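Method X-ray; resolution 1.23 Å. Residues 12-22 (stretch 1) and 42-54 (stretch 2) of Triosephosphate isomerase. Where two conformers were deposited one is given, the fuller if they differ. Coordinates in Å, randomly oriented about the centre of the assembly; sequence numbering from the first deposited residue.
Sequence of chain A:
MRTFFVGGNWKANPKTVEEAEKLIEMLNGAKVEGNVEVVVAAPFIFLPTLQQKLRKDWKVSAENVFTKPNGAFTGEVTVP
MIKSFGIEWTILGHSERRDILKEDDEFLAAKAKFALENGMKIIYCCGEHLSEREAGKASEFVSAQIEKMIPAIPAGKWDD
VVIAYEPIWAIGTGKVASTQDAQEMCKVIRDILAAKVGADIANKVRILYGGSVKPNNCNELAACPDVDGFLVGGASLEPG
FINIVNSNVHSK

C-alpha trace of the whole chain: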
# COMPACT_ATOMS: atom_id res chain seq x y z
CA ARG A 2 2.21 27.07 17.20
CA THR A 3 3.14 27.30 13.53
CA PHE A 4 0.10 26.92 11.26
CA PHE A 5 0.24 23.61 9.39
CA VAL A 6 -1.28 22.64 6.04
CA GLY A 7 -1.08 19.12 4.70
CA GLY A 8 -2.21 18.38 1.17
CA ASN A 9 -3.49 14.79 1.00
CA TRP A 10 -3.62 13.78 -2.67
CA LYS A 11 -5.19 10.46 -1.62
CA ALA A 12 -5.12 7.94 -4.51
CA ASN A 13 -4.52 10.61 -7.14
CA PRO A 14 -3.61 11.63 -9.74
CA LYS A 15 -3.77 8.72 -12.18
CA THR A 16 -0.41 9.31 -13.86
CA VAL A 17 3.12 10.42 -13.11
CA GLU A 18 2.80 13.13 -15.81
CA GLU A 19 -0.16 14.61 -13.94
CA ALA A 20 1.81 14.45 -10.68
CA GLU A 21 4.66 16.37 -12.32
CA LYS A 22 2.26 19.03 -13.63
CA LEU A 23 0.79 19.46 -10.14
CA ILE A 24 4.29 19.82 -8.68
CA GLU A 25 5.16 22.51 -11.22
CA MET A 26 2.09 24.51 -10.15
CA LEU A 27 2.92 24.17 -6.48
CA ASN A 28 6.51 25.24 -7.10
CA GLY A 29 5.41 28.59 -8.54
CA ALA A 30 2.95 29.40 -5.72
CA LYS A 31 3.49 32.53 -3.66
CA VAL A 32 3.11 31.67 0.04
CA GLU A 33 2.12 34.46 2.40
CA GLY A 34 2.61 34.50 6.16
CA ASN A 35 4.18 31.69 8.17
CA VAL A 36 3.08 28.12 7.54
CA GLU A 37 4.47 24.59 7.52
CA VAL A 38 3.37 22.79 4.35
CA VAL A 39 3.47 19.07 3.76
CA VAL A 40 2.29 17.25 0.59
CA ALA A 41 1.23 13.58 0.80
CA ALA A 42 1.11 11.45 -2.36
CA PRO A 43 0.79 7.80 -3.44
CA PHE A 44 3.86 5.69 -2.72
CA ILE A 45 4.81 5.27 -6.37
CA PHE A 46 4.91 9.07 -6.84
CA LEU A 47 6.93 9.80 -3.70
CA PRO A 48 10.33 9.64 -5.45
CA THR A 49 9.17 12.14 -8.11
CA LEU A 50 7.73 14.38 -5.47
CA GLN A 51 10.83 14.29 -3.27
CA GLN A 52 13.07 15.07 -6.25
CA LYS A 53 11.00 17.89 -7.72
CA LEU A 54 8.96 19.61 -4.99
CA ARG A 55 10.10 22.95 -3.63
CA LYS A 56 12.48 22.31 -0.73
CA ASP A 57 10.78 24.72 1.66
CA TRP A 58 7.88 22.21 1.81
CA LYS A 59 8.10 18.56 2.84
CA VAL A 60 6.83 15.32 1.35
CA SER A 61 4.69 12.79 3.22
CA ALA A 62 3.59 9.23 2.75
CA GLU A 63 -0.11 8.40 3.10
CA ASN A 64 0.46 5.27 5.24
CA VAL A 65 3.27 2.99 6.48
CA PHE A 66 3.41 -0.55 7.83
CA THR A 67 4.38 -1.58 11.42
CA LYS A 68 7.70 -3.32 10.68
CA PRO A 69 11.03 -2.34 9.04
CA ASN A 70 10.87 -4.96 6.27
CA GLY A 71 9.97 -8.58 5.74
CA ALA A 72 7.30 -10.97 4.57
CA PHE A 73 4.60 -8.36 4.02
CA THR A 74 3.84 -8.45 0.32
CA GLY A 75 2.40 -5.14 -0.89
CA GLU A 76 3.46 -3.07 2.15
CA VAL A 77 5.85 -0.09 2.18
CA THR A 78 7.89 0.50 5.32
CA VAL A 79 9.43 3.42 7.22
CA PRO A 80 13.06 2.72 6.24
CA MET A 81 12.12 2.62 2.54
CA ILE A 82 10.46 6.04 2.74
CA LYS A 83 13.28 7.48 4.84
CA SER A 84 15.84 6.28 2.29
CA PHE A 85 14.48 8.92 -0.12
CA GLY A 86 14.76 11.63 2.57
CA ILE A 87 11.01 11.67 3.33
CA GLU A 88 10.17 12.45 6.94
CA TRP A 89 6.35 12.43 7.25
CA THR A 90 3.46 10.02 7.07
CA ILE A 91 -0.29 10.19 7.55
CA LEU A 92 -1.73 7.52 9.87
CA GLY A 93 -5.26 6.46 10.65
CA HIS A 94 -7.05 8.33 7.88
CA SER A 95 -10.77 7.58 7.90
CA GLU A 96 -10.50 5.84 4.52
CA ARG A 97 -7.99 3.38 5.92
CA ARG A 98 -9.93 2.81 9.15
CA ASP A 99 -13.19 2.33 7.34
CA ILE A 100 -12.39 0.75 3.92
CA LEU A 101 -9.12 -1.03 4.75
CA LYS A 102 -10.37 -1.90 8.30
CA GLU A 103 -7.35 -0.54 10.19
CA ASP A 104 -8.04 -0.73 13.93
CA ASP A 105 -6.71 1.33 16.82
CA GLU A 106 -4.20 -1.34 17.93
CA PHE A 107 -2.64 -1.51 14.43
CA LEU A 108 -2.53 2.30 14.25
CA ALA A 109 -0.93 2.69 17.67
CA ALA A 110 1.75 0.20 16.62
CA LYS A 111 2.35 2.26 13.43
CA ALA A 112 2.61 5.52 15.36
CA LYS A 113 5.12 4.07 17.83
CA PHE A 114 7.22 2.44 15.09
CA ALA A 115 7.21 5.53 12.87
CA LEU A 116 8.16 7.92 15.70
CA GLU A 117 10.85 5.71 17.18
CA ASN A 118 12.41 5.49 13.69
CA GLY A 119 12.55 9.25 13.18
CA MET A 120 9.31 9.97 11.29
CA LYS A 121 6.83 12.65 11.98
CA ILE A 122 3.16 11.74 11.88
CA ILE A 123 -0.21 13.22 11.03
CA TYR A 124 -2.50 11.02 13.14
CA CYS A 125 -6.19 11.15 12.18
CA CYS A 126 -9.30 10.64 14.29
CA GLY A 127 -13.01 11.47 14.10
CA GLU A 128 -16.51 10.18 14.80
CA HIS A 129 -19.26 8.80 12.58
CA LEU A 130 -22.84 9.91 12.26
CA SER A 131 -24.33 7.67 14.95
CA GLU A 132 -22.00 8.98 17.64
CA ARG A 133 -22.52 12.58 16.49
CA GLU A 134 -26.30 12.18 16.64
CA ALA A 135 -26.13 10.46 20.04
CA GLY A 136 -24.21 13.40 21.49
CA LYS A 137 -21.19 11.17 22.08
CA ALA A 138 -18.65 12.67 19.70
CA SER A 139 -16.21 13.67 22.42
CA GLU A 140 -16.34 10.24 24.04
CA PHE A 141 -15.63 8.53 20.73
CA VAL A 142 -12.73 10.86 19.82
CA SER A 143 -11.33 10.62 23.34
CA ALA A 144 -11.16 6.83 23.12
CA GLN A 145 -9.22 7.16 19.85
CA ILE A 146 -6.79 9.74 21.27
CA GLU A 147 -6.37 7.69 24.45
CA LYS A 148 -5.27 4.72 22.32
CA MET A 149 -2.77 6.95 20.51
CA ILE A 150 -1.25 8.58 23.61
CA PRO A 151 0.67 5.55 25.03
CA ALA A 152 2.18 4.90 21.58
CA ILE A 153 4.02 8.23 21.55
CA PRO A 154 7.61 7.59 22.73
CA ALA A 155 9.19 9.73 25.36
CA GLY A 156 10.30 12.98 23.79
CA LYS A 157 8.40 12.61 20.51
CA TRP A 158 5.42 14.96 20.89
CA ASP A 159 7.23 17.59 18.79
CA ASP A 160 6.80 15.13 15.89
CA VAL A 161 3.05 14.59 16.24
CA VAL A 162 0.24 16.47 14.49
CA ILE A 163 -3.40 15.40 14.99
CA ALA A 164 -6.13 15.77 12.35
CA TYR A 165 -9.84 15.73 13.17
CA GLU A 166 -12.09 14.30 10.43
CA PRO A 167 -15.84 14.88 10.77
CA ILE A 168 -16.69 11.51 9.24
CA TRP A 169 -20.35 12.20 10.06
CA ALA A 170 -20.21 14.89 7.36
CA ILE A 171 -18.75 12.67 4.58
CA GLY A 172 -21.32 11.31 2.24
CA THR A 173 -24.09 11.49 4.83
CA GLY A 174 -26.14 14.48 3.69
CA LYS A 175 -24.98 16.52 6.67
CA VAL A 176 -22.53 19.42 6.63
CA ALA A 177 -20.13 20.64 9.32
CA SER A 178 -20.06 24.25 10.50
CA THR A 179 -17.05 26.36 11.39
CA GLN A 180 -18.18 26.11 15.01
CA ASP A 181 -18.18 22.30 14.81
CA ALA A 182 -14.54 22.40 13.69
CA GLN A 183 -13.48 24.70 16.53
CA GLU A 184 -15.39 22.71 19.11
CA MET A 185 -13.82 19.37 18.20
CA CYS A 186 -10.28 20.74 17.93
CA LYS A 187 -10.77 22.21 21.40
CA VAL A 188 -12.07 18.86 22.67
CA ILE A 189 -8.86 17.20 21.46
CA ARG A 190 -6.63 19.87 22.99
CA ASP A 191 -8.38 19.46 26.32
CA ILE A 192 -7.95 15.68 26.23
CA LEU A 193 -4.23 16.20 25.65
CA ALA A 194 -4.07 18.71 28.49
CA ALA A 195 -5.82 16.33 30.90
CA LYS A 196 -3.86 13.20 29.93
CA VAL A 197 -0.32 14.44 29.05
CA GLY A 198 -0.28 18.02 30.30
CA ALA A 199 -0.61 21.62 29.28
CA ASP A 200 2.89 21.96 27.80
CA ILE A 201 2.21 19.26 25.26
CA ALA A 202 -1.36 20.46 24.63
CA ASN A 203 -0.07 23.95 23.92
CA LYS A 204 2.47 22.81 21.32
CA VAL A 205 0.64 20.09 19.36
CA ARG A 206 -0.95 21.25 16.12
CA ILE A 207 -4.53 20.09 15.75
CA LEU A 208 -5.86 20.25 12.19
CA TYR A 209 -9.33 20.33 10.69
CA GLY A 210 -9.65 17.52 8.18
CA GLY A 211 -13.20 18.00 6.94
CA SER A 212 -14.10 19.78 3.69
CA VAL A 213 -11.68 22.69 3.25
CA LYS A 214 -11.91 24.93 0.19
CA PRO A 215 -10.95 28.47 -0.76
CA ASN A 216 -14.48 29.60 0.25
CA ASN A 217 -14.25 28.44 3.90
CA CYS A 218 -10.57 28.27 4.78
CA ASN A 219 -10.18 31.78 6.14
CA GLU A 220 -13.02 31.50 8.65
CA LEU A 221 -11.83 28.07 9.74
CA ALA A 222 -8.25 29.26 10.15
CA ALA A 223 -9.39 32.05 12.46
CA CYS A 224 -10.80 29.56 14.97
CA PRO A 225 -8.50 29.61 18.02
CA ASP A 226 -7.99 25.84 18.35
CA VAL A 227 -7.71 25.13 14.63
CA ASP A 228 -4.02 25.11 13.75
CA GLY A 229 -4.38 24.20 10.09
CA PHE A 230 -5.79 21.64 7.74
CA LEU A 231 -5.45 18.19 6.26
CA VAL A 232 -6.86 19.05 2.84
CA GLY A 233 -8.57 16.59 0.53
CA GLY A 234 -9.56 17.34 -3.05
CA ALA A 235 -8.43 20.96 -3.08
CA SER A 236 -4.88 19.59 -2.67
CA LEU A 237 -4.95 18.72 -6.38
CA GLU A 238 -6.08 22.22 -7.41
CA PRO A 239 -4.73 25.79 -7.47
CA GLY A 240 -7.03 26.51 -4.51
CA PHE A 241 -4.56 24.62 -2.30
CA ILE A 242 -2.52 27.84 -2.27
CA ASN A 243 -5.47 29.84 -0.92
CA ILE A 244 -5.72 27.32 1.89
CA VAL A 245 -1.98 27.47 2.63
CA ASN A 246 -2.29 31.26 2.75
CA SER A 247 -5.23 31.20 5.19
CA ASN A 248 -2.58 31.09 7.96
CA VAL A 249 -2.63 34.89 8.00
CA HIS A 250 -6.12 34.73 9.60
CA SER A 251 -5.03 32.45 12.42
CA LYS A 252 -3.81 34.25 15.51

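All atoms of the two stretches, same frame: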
# COMPACT_ATOMS: atom_id res chain seq x y z
N ALA A 12 -5.53 8.80 -3.40
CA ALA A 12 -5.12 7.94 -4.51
C ALA A 12 -5.28 8.69 -5.83
O ALA A 12 -6.12 8.36 -6.67
CB ALA A 12 -5.87 6.63 -4.52
N ASN A 13 -4.47 9.72 -5.97
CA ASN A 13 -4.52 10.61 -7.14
C ASN A 13 -3.15 11.23 -7.31
O ASN A 13 -2.35 11.27 -6.37
CB ASN A 13 -5.48 11.79 -6.91
CG ASN A 13 -6.90 11.39 -6.66
OD1 ASN A 13 -7.66 11.12 -7.61
ND2 ASN A 13 -7.30 11.37 -5.40
N PRO A 14 -2.86 11.78 -8.49
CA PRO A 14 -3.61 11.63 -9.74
C PRO A 14 -3.35 10.25 -10.35
O PRO A 14 -2.70 9.40 -9.75
CB PRO A 14 -3.04 12.78 -10.60
CG PRO A 14 -1.61 12.84 -10.17
CD PRO A 14 -1.63 12.57 -8.68
N LYS A 15 -3.89 10.01 -11.54
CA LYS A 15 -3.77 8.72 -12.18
C LYS A 15 -2.41 8.47 -12.76
O LYS A 15 -2.05 7.31 -12.93
CB LYS A 15 -4.81 8.59 -13.31
CG LYS A 15 -6.21 8.37 -12.79
CD LYS A 15 -7.23 7.98 -13.87
CE LYS A 15 -7.39 9.03 -14.89
NZ LYS A 15 -7.90 10.28 -14.28
N THR A 16 -1.65 9.51 -13.11
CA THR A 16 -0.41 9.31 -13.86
C THR A 16 0.73 10.17 -13.32
O THR A 16 0.52 11.27 -12.78
CB THR A 16 -0.57 9.64 -15.36
OG1 THR A 16 -0.75 11.06 -15.51
CG2 THR A 16 -1.73 8.88 -15.98
N VAL A 17 1.95 9.68 -13.52
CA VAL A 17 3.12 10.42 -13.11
C VAL A 17 3.22 11.77 -13.85
O VAL A 17 3.66 12.76 -13.26
CB VAL A 17 4.42 9.58 -13.25
CG1 VAL A 17 4.72 9.25 -14.72
CG2 VAL A 17 5.57 10.30 -12.56
N GLU A 18 2.78 11.85 -15.10
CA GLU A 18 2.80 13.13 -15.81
C GLU A 18 1.90 14.15 -15.12
O GLU A 18 2.27 15.32 -14.99
CB GLU A 18 2.39 12.90 -17.27
CG GLU A 18 3.39 12.09 -18.06
CD GLU A 18 3.17 10.54 -18.02
OE1 GLU A 18 2.35 9.95 -17.24
OE2 GLU A 18 3.86 9.88 -18.83
N GLU A 19 0.72 13.72 -14.67
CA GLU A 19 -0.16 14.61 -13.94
C GLU A 19 0.45 15.04 -12.60
O GLU A 19 0.31 16.19 -12.17
CB GLU A 19 -1.50 13.96 -13.71
CG GLU A 19 -2.39 13.86 -14.92
CD GLU A 19 -3.56 12.94 -14.61
OE1 GLU A 19 -3.38 11.72 -14.64
OE2 GLU A 19 -4.64 13.44 -14.24
N ALA A 20 1.15 14.11 -11.94
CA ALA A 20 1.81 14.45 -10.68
C ALA A 20 2.86 15.52 -10.93
O ALA A 20 2.99 16.46 -10.15
CB ALA A 20 2.43 13.23 -10.07
N GLU A 21 3.62 15.39 -12.01
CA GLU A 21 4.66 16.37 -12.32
C GLU A 21 4.06 17.73 -12.64
O GLU A 21 4.62 18.75 -12.26
CB GLU A 21 5.56 15.87 -13.44
CG GLU A 21 6.47 14.72 -13.00
CD GLU A 21 7.20 14.04 -14.14
OE1 GLU A 21 6.77 14.17 -15.31
OE2 GLU A 21 8.21 13.39 -13.85
N LYS A 22 2.94 17.76 -13.35
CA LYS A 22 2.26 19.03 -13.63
C LYS A 22 1.80 19.70 -12.33
O LYS A 22 1.92 20.91 -12.17
CB LYS A 22 1.08 18.78 -14.56
N ALA A 42 1.41 12.00 -1.04
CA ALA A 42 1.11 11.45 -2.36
C ALA A 42 1.19 9.93 -2.32
O ALA A 42 1.79 9.36 -1.40
CB ALA A 42 2.08 12.00 -3.37
N PRO A 43 0.66 9.27 -3.35
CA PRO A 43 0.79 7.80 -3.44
C PRO A 43 2.24 7.36 -3.43
O PRO A 43 3.13 8.04 -3.97
CB PRO A 43 0.13 7.48 -4.79
CG PRO A 43 -0.88 8.56 -4.96
CD PRO A 43 -0.25 9.79 -4.39
N PHE A 44 2.50 6.18 -2.88
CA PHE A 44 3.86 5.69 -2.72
C PHE A 44 4.68 5.78 -3.99
O PHE A 44 5.85 6.17 -3.96
CB PHE A 44 3.90 4.23 -2.27
CG PHE A 44 3.36 3.95 -0.90
CD1 PHE A 44 3.91 4.52 0.23
CD2 PHE A 44 2.32 3.06 -0.74
CE1 PHE A 44 3.41 4.20 1.51
CE2 PHE A 44 1.83 2.73 0.53
CZ PHE A 44 2.38 3.31 1.63
N ILE A 45 4.08 5.38 -5.12
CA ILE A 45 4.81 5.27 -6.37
C ILE A 45 5.20 6.64 -6.93
O ILE A 45 6.10 6.73 -7.78
CB ILE A 45 3.98 4.44 -7.36
CG1 ILE A 45 4.87 3.93 -8.51
CG2 ILE A 45 2.76 5.19 -7.88
CD1 ILE A 45 4.14 2.97 -9.47
N PHE A 46 4.55 7.70 -6.46
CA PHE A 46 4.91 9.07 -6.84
C PHE A 46 5.83 9.76 -5.84
O PHE A 46 6.31 10.86 -6.10
CB PHE A 46 3.66 9.94 -7.02
CG PHE A 46 2.72 9.50 -8.11
CD1 PHE A 46 3.15 8.88 -9.27
CD2 PHE A 46 1.36 9.74 -7.98
CE1 PHE A 46 2.22 8.47 -10.26
CE2 PHE A 46 0.44 9.34 -8.97
CZ PHE A 46 0.89 8.73 -10.11
N LEU A 47 6.11 9.14 -4.70
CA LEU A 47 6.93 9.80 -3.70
C LEU A 47 8.34 10.14 -4.20
O LEU A 47 8.83 11.21 -3.89
CB LEU A 47 7.00 8.99 -2.41
CG LEU A 47 5.69 8.91 -1.60
CD1 LEU A 47 5.86 8.00 -0.41
CD2 LEU A 47 5.20 10.25 -1.12
N PRO A 48 9.00 9.24 -4.96
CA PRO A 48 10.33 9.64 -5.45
C PRO A 48 10.31 10.91 -6.30
O PRO A 48 11.17 11.77 -6.15
CB PRO A 48 10.82 8.40 -6.20
CG PRO A 48 10.10 7.27 -5.52
CD PRO A 48 8.72 7.83 -5.26
N THR A 49 9.38 10.97 -7.25
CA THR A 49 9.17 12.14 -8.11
C THR A 49 9.02 13.37 -7.25
O THR A 49 9.65 14.40 -7.47
CB THR A 49 7.87 11.99 -8.95
OG1 THR A 49 8.02 10.92 -9.87
CG2 THR A 49 7.59 13.23 -9.75
N LEU A 50 8.13 13.25 -6.28
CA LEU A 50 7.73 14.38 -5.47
C LEU A 50 8.91 14.88 -4.62
O LEU A 50 9.16 16.07 -4.52
CB LEU A 50 6.51 14.01 -4.61
CG LEU A 50 5.85 15.08 -3.74
CD1 LEU A 50 5.34 16.23 -4.55
CD2 LEU A 50 4.74 14.50 -2.94
N GLN A 51 9.67 13.96 -4.04
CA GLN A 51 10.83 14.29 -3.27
C GLN A 51 11.89 14.95 -4.13
O GLN A 51 12.53 15.92 -3.68
CB GLN A 51 11.37 13.05 -2.55
CG GLN A 51 12.62 13.32 -1.70
CD GLN A 51 12.34 14.16 -0.47
OE1 GLN A 51 11.21 14.35 -0.06
NE2 GLN A 51 13.41 14.68 0.13
N GLN A 52 12.11 14.46 -5.35
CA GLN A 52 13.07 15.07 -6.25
C GLN A 52 12.69 16.47 -6.68
O GLN A 52 13.54 17.38 -6.72
CB GLN A 52 13.22 14.17 -7.48
N LYS A 53 11.42 16.70 -7.00
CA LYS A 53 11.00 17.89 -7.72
C LYS A 53 10.29 18.96 -6.90
O LYS A 53 10.26 20.11 -7.32
CB LYS A 53 10.12 17.50 -8.88
CG LYS A 53 10.85 16.67 -9.91
CD LYS A 53 9.95 16.26 -11.07
CE LYS A 53 10.72 15.47 -12.15
NZ LYS A 53 11.19 14.15 -11.68
N LEU A 54 9.72 18.63 -5.76
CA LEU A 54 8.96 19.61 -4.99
C LEU A 54 9.89 20.62 -4.33
O LEU A 54 10.96 20.27 -3.81
CB LEU A 54 8.13 18.91 -3.91
CG LEU A 54 7.20 19.83 -3.12
CD1 LEU A 54 6.08 20.40 -4.03
CD2 LEU A 54 6.61 19.04 -1.94
O HOH W 1 9.11 11.47 -12.40

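Stretch 1 is a loop from Ala12 that turns into a helix at Val17. Stretch 2 begins as a loop, passes through a short 3-10 segment at 44-46 and continues as a helix through Lys53. The two helices run in nearly the same direction, with axes 25° apart and 10.3 Å at closest approach. The register pairs Ala12 with Pro43, Val17 with Phe46, and Glu21 with Thr49. No direct hydrogen bond joins the stretches. Apolar packing, one long salt bridge and one bridging water hold them together.

Ala42 makes no contact with stretch 1. Pro43 is the first residue to touch it, and its CA-to-CB bond points toward the loop. Pro43 CD lies 3.2 Å from Asn13 O, and Pro43 CG lies 4.3 Å from Ala12 CA. A proline nitrogen carries no hydrogen to offer, and Asn13 O is buried here without a polar partner. Pro43 also starts the turn: Phe46 N donates to Pro43 O at 2.9 Å. Phe44 and Ile45 are buried, but neither touches stretch 1.

Phe46 is the centre of the contact. It has the largest area covered by the other stretch, 106 Å². Its chi1 is in the m well, and its ring reaches into the bend where the loop becomes a helix. Pro14 O meets the ring edge, 3.2 Å from Phe46 CE2. This suits an aromatic edge, whose C-H groups are slightly positive. The peptide bond before Pro14 is cis, and Pro14 CD packs 3.8 Å from Phe46 CE2. Ala20 CB covers one face of the ring. It sits 4.3 Å from the centroid of the Phe46 ring and 14° off the ring normal, a CH-pi contact. The small methyl fits directly over the ring. Val17 adds an apolar contact, with its CB 3.9 Å from Phe46 CE1.

The helix start beside this ring is capped within stretch 1. Thr16 OG1 accepts from Glu19 N at 3.2 Å and donates to Glu19 OE1 at 2.8 Å. Thr16 C comes 3.5 Å from Phe46 CZ, so the capped turn lies against the ring.

Leu47 and Pro48 are out of reach of stretch 1. Thr49, one turn on from Phe46, points toward it again. Thr49 CG2 packs 3.7 Å from Glu21 CG, a contact between aliphatic carbons. Thr49 OG1 lies 3.7 Å from Val17 CG2. Its polar partner in this contact is water 1, 2.8 Å from Thr49 OG1. The same water donates to Glu21 OE2 at 2.6 Å, so it links the two helices.

Leu50, Gln51 and Gln52 make no contact with stretch 1. Lys53 ends the packing. Its amine forms a long salt bridge, Lys53 NZ to Glu21 OE2, at 3.8 Å. Lys53 NZ also gives a weak hydrogen bond to water 1 at 3.5 Å. Leu54 leaves helical geometry and lies out of reach.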